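Local coordinates for protein K5 lyase (PDB 2X3H) that cleaves the E. coli K5 capsular polysaccharide, a heparosan glycosaminoglycan, by a lyase reaction, as a trimeric bacteriophage tail-spike enzyme, at residues Val160-Gly165 / Leu185-Asn190; Asp195-Lys200 / Val224-Asp229. All blocks are in the same frame, centred on the assembly; numbering follows the deposited sequence.

Contact 1 of 2, residues Val160-Gly165 / Leu185-Asn190; sequences VSLAGG and LIAYPN
Ala163 slides under the ring of Tyr188. Its CA sits over one face as a CH-pi contact, 4.0 Å from the ring centroid and 22° off the ring normal, while its CB reaches beneath the phenol end, 3.6 Å from Tyr188 CZ. The tyrosine can do this because its CG stands between its own backbone N and carbonyl carbon (chi1 55°), which swings the ring across the neighbouring strand; Leu162 O lies below the same face, toward the rim. A water joins the two strands on this side, giving a hydrogen bond to Ser161 OG and pairing with Tyr188 OH at 2.7 Å.

The backbones run parallel. Ile186, set opposite Ser161, makes both bonds of that pair: its N donates to Val160 O, and its O receives Leu162 N at 2.8 Å. Tyr188 N then goes to Leu162 O, and Gly164 N closes the row on Tyr188 O with a more bent bond. These are adjacent coils of a right-handed parallel beta-helix, the pectate-lyase-like fold found in many phage tail spikes, and strand 131-134 of the preceding coil lies along the other edge of strand 160-163.

Apolar packing fills the face opposite the tyrosine. Val160 and Leu185 point the same way side by side, CG1 to CD1 at 3.7 Å, with Phe175 against both, and Leu162 CB meets Ala187 CB at 4.0 Å.

Where the strands end, Asn190 takes over from the backbone pairing. Ala163 is the centre of an inverse gamma turn, and its carbonyl O accepts from Asn190 ND2 at 3.0 Å. The donor stands well above the carbonyl plane, although the oxygen lies nearly in the plane of the amide.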
loop_
_atom_site.group_PDB
_atom_site.type_symbol
_atom_site.label_atom_id
_atom_site.label_comp_id
_atom_site.label_asym_id
_atom_site.label_seq_id
_atom_site.Cartn_x
_atom_site.Cartn_y
_atom_site.Cartn_z
ATOM N N VAL A 160 -12.149 25.587 -16.516
ATOM C CA VAL A 160 -13.276 24.724 -16.875
ATOM C C VAL A 160 -14.082 24.392 -15.631
ATOM O O VAL A 160 -13.535 23.885 -14.647
ATOM C CB VAL A 160 -12.805 23.398 -17.517
ATOM C CG1 VAL A 160 -13.976 22.451 -17.727
ATOM C CG2 VAL A 160 -12.106 23.659 -18.837
ATOM N N SER A 161 -15.380 24.694 -15.674
ATOM C CA SER A 161 -16.303 24.411 -14.572
ATOM C C SER A 161 -17.316 23.351 -14.985
ATOM O O SER A 161 -17.952 23.456 -16.042
ATOM C CB SER A 161 -17.073 25.678 -14.161
ATOM O OG SER A 161 -16.204 26.716 -13.752
ATOM N N LEU A 162 -17.452 22.324 -14.152
ATOM C CA LEU A 162 -18.596 21.424 -14.215
ATOM C C LEU A 162 -19.533 21.861 -13.098
ATOM O O LEU A 162 -19.364 21.478 -11.933
ATOM C CB LEU A 162 -18.166 19.964 -14.039
ATOM C CG LEU A 162 -17.121 19.465 -15.043
ATOM C CD1 LEU A 162 -16.734 18.010 -14.778
ATOM C CD2 LEU A 162 -17.598 19.658 -16.497
ATOM N N ALA A 163 -20.488 22.718 -13.458
ATOM C CA ALA A 163 -21.445 23.262 -12.508
ATOM C C ALA A 163 -22.558 22.235 -12.388
ATOM O O ALA A 163 -23.584 22.318 -13.068
ATOM C CB ALA A 163 -21.980 24.604 -12.997
ATOM N N GLY A 164 -22.326 21.237 -11.546
ATOM C CA GLY A 164 -23.123 20.027 -11.557
ATOM C C GLY A 164 -22.653 19.103 -12.666
ATOM O O GLY A 164 -21.980 19.532 -13.603
ATOM N N GLY A 165 -23.015 17.831 -12.570
ATOM C CA GLY A 165 -22.754 16.909 -13.663
ATOM C C GLY A 165 -22.710 15.479 -13.200
ATOM O O GLY A 165 -22.381 15.193 -12.040
ATOM N N LEU A 185 -9.622 23.103 -13.216
ATOM C CA LEU A 185 -10.795 22.276 -13.414
ATOM C C LEU A 185 -11.538 22.151 -12.089
ATOM O O LEU A 185 -10.974 21.682 -11.110
ATOM C CB LEU A 185 -10.378 20.890 -13.926
ATOM C CG LEU A 185 -11.488 19.842 -14.095
ATOM C CD1 LEU A 185 -12.546 20.271 -15.106
ATOM C CD2 LEU A 185 -10.886 18.507 -14.508
ATOM N N ILE A 186 -12.795 22.578 -12.061
ATOM C CA ILE A 186 -13.572 22.534 -10.822
ATOM C C ILE A 186 -14.925 21.896 -11.095
ATOM O O ILE A 186 -15.601 22.261 -12.040
ATOM C CB ILE A 186 -13.753 23.949 -10.191
ATOM C CG1 ILE A 186 -14.652 23.879 -8.960
ATOM C CG2 ILE A 186 -14.337 24.932 -11.207
ATOM C CD1 ILE A 186 -14.918 25.200 -8.292
ATOM N N ALA A 187 -15.306 20.938 -10.258
ATOM C CA ALA A 187 -16.651 20.374 -10.298
ATOM C C ALA A 187 -17.339 20.665 -8.976
ATOM O O ALA A 187 -16.735 20.504 -7.909
ATOM C CB ALA A 187 -16.590 18.871 -10.556
ATOM N N TYR A 188 -18.599 21.106 -9.024
ATOM C CA TYR A 188 -19.322 21.431 -7.794
ATOM C C TYR A 188 -20.820 21.161 -7.936
ATOM O O TYR A 188 -21.311 20.957 -9.032
ATOM C CB TYR A 188 -19.064 22.885 -7.365
ATOM C CG TYR A 188 -19.368 23.935 -8.422
ATOM C CD1 TYR A 188 -18.380 24.380 -9.296
ATOM C CD2 TYR A 188 -20.642 24.494 -8.537
ATOM C CE1 TYR A 188 -18.644 25.342 -10.266
ATOM C CE2 TYR A 188 -20.917 25.466 -9.504
ATOM C CZ TYR A 188 -19.910 25.887 -10.361
ATOM O OH TYR A 188 -20.175 26.855 -11.324
ATOM N N PRO A 189 -21.547 21.126 -6.809
ATOM C CA PRO A 189 -22.989 20.845 -6.891
ATOM C C PRO A 189 -23.748 22.007 -7.510
ATOM O O PRO A 189 -23.429 23.148 -7.229
ATOM C CB PRO A 189 -23.407 20.689 -5.420
ATOM C CG PRO A 189 -22.129 20.544 -4.639
ATOM C CD PRO A 189 -21.084 21.293 -5.422
ATOM N N ASN A 190 -24.749 21.707 -8.333
ATOM C CA ASN A 190 -25.545 22.756 -8.972
ATOM C C ASN A 190 -27.008 22.350 -9.173
ATOM O O ASN A 190 -27.511 22.358 -10.301
ATOM C CB ASN A 190 -24.894 23.168 -10.299
ATOM C CG ASN A 190 -25.525 24.408 -10.911
ATOM O OD1 ASN A 190 -26.035 25.277 -10.202
ATOM N ND2 ASN A 190 -25.461 24.511 -12.236
HETATM O O HOH W 1 -17.962 28.210 -12.125
#

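Contact 2 of 2, residues Asp195-Lys200 / Val224-Asp229; sequences DGLMIK and VNSLID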
loop_
_atom_site.group_PDB
_atom_site.type_symbol
_atom_site.label_atom_id
_atom_site.label_comp_id
_atom_site.label_asym_id
_atom_site.label_seq_id
_atom_site.Cartn_x
_atom_site.Cartn_y
_atom_site.Cartn_z
ATOM N N ASP A 195 -21.350 13.327 -9.671
ATOM C CA ASP A 195 -21.431 11.880 -9.385
ATOM C C ASP A 195 -20.876 11.117 -10.580
ATOM O O ASP A 195 -21.290 11.346 -11.713
ATOM C CB ASP A 195 -22.906 11.515 -9.141
ATOM C CG ASP A 195 -23.125 10.105 -8.566
ATOM O OD1 ASP A 195 -22.195 9.275 -8.491
ATOM O OD2 ASP A 195 -24.290 9.814 -8.189
ATOM N N GLY A 196 -19.923 10.221 -10.331
ATOM C CA GLY A 196 -19.442 9.359 -11.399
ATOM C C GLY A 196 -18.458 10.006 -12.370
ATOM O O GLY A 196 -18.293 9.545 -13.510
ATOM N N LEU A 197 -17.797 11.062 -11.928
ATOM C CA LEU A 197 -16.835 11.743 -12.799
ATOM C C LEU A 197 -15.594 10.888 -12.978
ATOM O O LEU A 197 -15.206 10.147 -12.071
ATOM C CB LEU A 197 -16.406 13.086 -12.204
ATOM C CG LEU A 197 -17.538 14.037 -11.776
ATOM C CD1 LEU A 197 -16.995 15.367 -11.269
ATOM C CD2 LEU A 197 -18.517 14.271 -12.904
ATOM N N MET A 198 -14.971 10.990 -14.142
ATOM C CA MET A 198 -13.650 10.409 -14.336
ATOM C C MET A 198 -12.761 11.511 -14.859
ATOM O O MET A 198 -12.977 12.019 -15.953
ATOM C CB MET A 198 -13.688 9.254 -15.333
ATOM C CG MET A 198 -14.377 7.992 -14.809
ATOM S SD MET A 198 -14.476 6.733 -16.107
ATOM C CE MET A 198 -15.153 5.331 -15.228
ATOM N N ILE A 199 -11.781 11.896 -14.054
ATOM C CA ILE A 199 -10.876 12.974 -14.406
ATOM C C ILE A 199 -9.485 12.367 -14.441
ATOM O O ILE A 199 -8.959 11.959 -13.400
ATOM C CB ILE A 199 -10.942 14.092 -13.348
ATOM C CG1 ILE A 199 -12.309 14.796 -13.389
ATOM C CG2 ILE A 199 -9.789 15.084 -13.504
ATOM C CD1 ILE A 199 -12.590 15.645 -12.155
ATOM N N LYS A 200 -8.903 12.269 -15.632
ATOM C CA LYS A 200 -7.667 11.509 -15.771
ATOM C C LYS A 200 -6.719 12.112 -16.788
ATOM O O LYS A 200 -7.144 12.601 -17.838
ATOM C CB LYS A 200 -7.967 10.058 -16.127
ATOM C CG LYS A 200 -8.896 9.873 -17.315
ATOM C CD LYS A 200 -9.524 8.480 -17.272
ATOM C CE LYS A 200 -10.451 8.252 -18.435
ATOM N NZ LYS A 200 -10.593 6.786 -18.698
ATOM N N VAL A 224 -19.235 12.596 -5.411
ATOM C CA VAL A 224 -19.297 11.224 -4.926
ATOM C C VAL A 224 -18.995 10.254 -6.068
ATOM O O VAL A 224 -19.182 10.589 -7.253
ATOM C CB VAL A 224 -20.680 10.898 -4.295
ATOM C CG1 VAL A 224 -20.930 11.767 -3.067
ATOM C CG2 VAL A 224 -21.810 11.067 -5.315
ATOM N N ASN A 225 -18.527 9.049 -5.718
ATOM C CA ASN A 225 -18.296 7.977 -6.702
ATOM C C ASN A 225 -17.493 8.450 -7.910
ATOM O O ASN A 225 -17.819 8.100 -9.033
ATOM C CB ASN A 225 -19.626 7.369 -7.193
ATOM C CG ASN A 225 -20.547 6.979 -6.046
ATOM O OD1 ASN A 225 -21.742 7.334 -6.027
ATOM N ND2 ASN A 225 -20.000 6.267 -5.077
ATOM N N SER A 226 -16.431 9.214 -7.670
ATOM C CA SER A 226 -15.652 9.774 -8.766
ATOM C C SER A 226 -14.191 9.381 -8.684
ATOM O O SER A 226 -13.682 9.079 -7.596
ATOM C CB SER A 226 -15.784 11.296 -8.780
ATOM O OG SER A 226 -17.119 11.696 -9.083
ATOM N N LEU A 227 -13.537 9.372 -9.842
ATOM C CA LEU A 227 -12.135 8.958 -9.958
ATOM C C LEU A 227 -11.304 10.118 -10.476
ATOM O O LEU A 227 -11.675 10.740 -11.467
ATOM C CB LEU A 227 -12.000 7.773 -10.934
ATOM C CG LEU A 227 -12.717 6.465 -10.566
ATOM C CD1 LEU A 227 -12.729 5.509 -11.719
ATOM C CD2 LEU A 227 -12.051 5.810 -9.344
ATOM N N ILE A 228 -10.193 10.414 -9.811
ATOM C CA ILE A 228 -9.238 11.421 -10.283
ATOM C C ILE A 228 -7.883 10.724 -10.336
ATOM O O ILE A 228 -7.394 10.281 -9.299
ATOM C CB ILE A 228 -9.188 12.614 -9.316
ATOM C CG1 ILE A 228 -10.579 13.248 -9.204
ATOM C CG2 ILE A 228 -8.111 13.643 -9.733
ATOM C CD1 ILE A 228 -10.660 14.337 -8.136
ATOM N N ASP A 229 -7.289 10.605 -11.531
ATOM C CA ASP A 229 -6.143 9.691 -11.748
ATOM C C ASP A 229 -5.141 10.336 -12.707
ATOM O O ASP A 229 -5.534 10.906 -13.725
ATOM C CB ASP A 229 -6.668 8.355 -12.345
ATOM C CG ASP A 229 -5.611 7.239 -12.391
ATOM O OD1 ASP A 229 -4.670 7.229 -11.561
ATOM O OD2 ASP A 229 -5.739 6.348 -13.275
#
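Val224 O takes two donors, Gly196 N at 3.2 Å in the carbonyl plane and Ser226 OG from above that plane, just ahead of strands 198-206 and 227-234, which belong to successive coils of the parallel beta-helix. Val224 also sends CG2 across the carboxylate of Asp195, 3.6 Å from its CG. The strongest polar partner of that carboxylate lies elsewhere, in a salt bridge from OD1 to Lys234 of the second subunit.

Asn225 follows with its side chain alongside that of Asp195, and its backbone O receives a CA-H...O contact from Gly196 CA. Ser226 works through its hydroxyl: OG stands anti to its own carbonyl carbon (chi1 -66°), placing it to accept from Leu197 N at 3.0 Å while it donates back to Val224 O. One hydroxyl thus links the two irregular pieces of chain that precede the strands.

From Leu227 onward the pairing is regular. Leu227 N gives a straight bond (170°) to Leu197 O, and Leu227 O accepts from Ile199 N. Leu227 CD1 loosely meets Met198 CE at 4.3 Å, on a face that the second subunit covers with Arg203 and Ile257. Ile228 turns to the other face, CG1 packing near Ile199 CB.

Asp229 N donates to Ile199 O, and its side chain shares a face with Lys200, whose extended chain leads away to a salt bridge with Asp172 of the second subunit. Asp229 of the third subunit packs against Asp229 here, consistent with this end lying near the trimer axis. Lys200 CA makes a CA-H...O contact to Asp229 O at 3.0 Å.

In the fold
Coming from the N terminus, the chain lays down strand 160-163, passes through strands 168-178 and 182-183, and returns at 186-188, where contact 1 closes one coil. A short loop carries it on to 195-200; another circuit through strands 215-216 and 218-221 brings it to 224-229, and contact 2 closes that coil. The two loops follow in series, neither enclosing nor crossing the other, and the centres of the two contacts are about 12 Å apart. Contact 1 joins strands of one wall of the beta-helix and contact 2 those of another, which faces the neighbouring subunits. The walls meet inside, where Ala187 CB packs on Leu197 CD1 at 3.6 Å and Leu185 on Ile199.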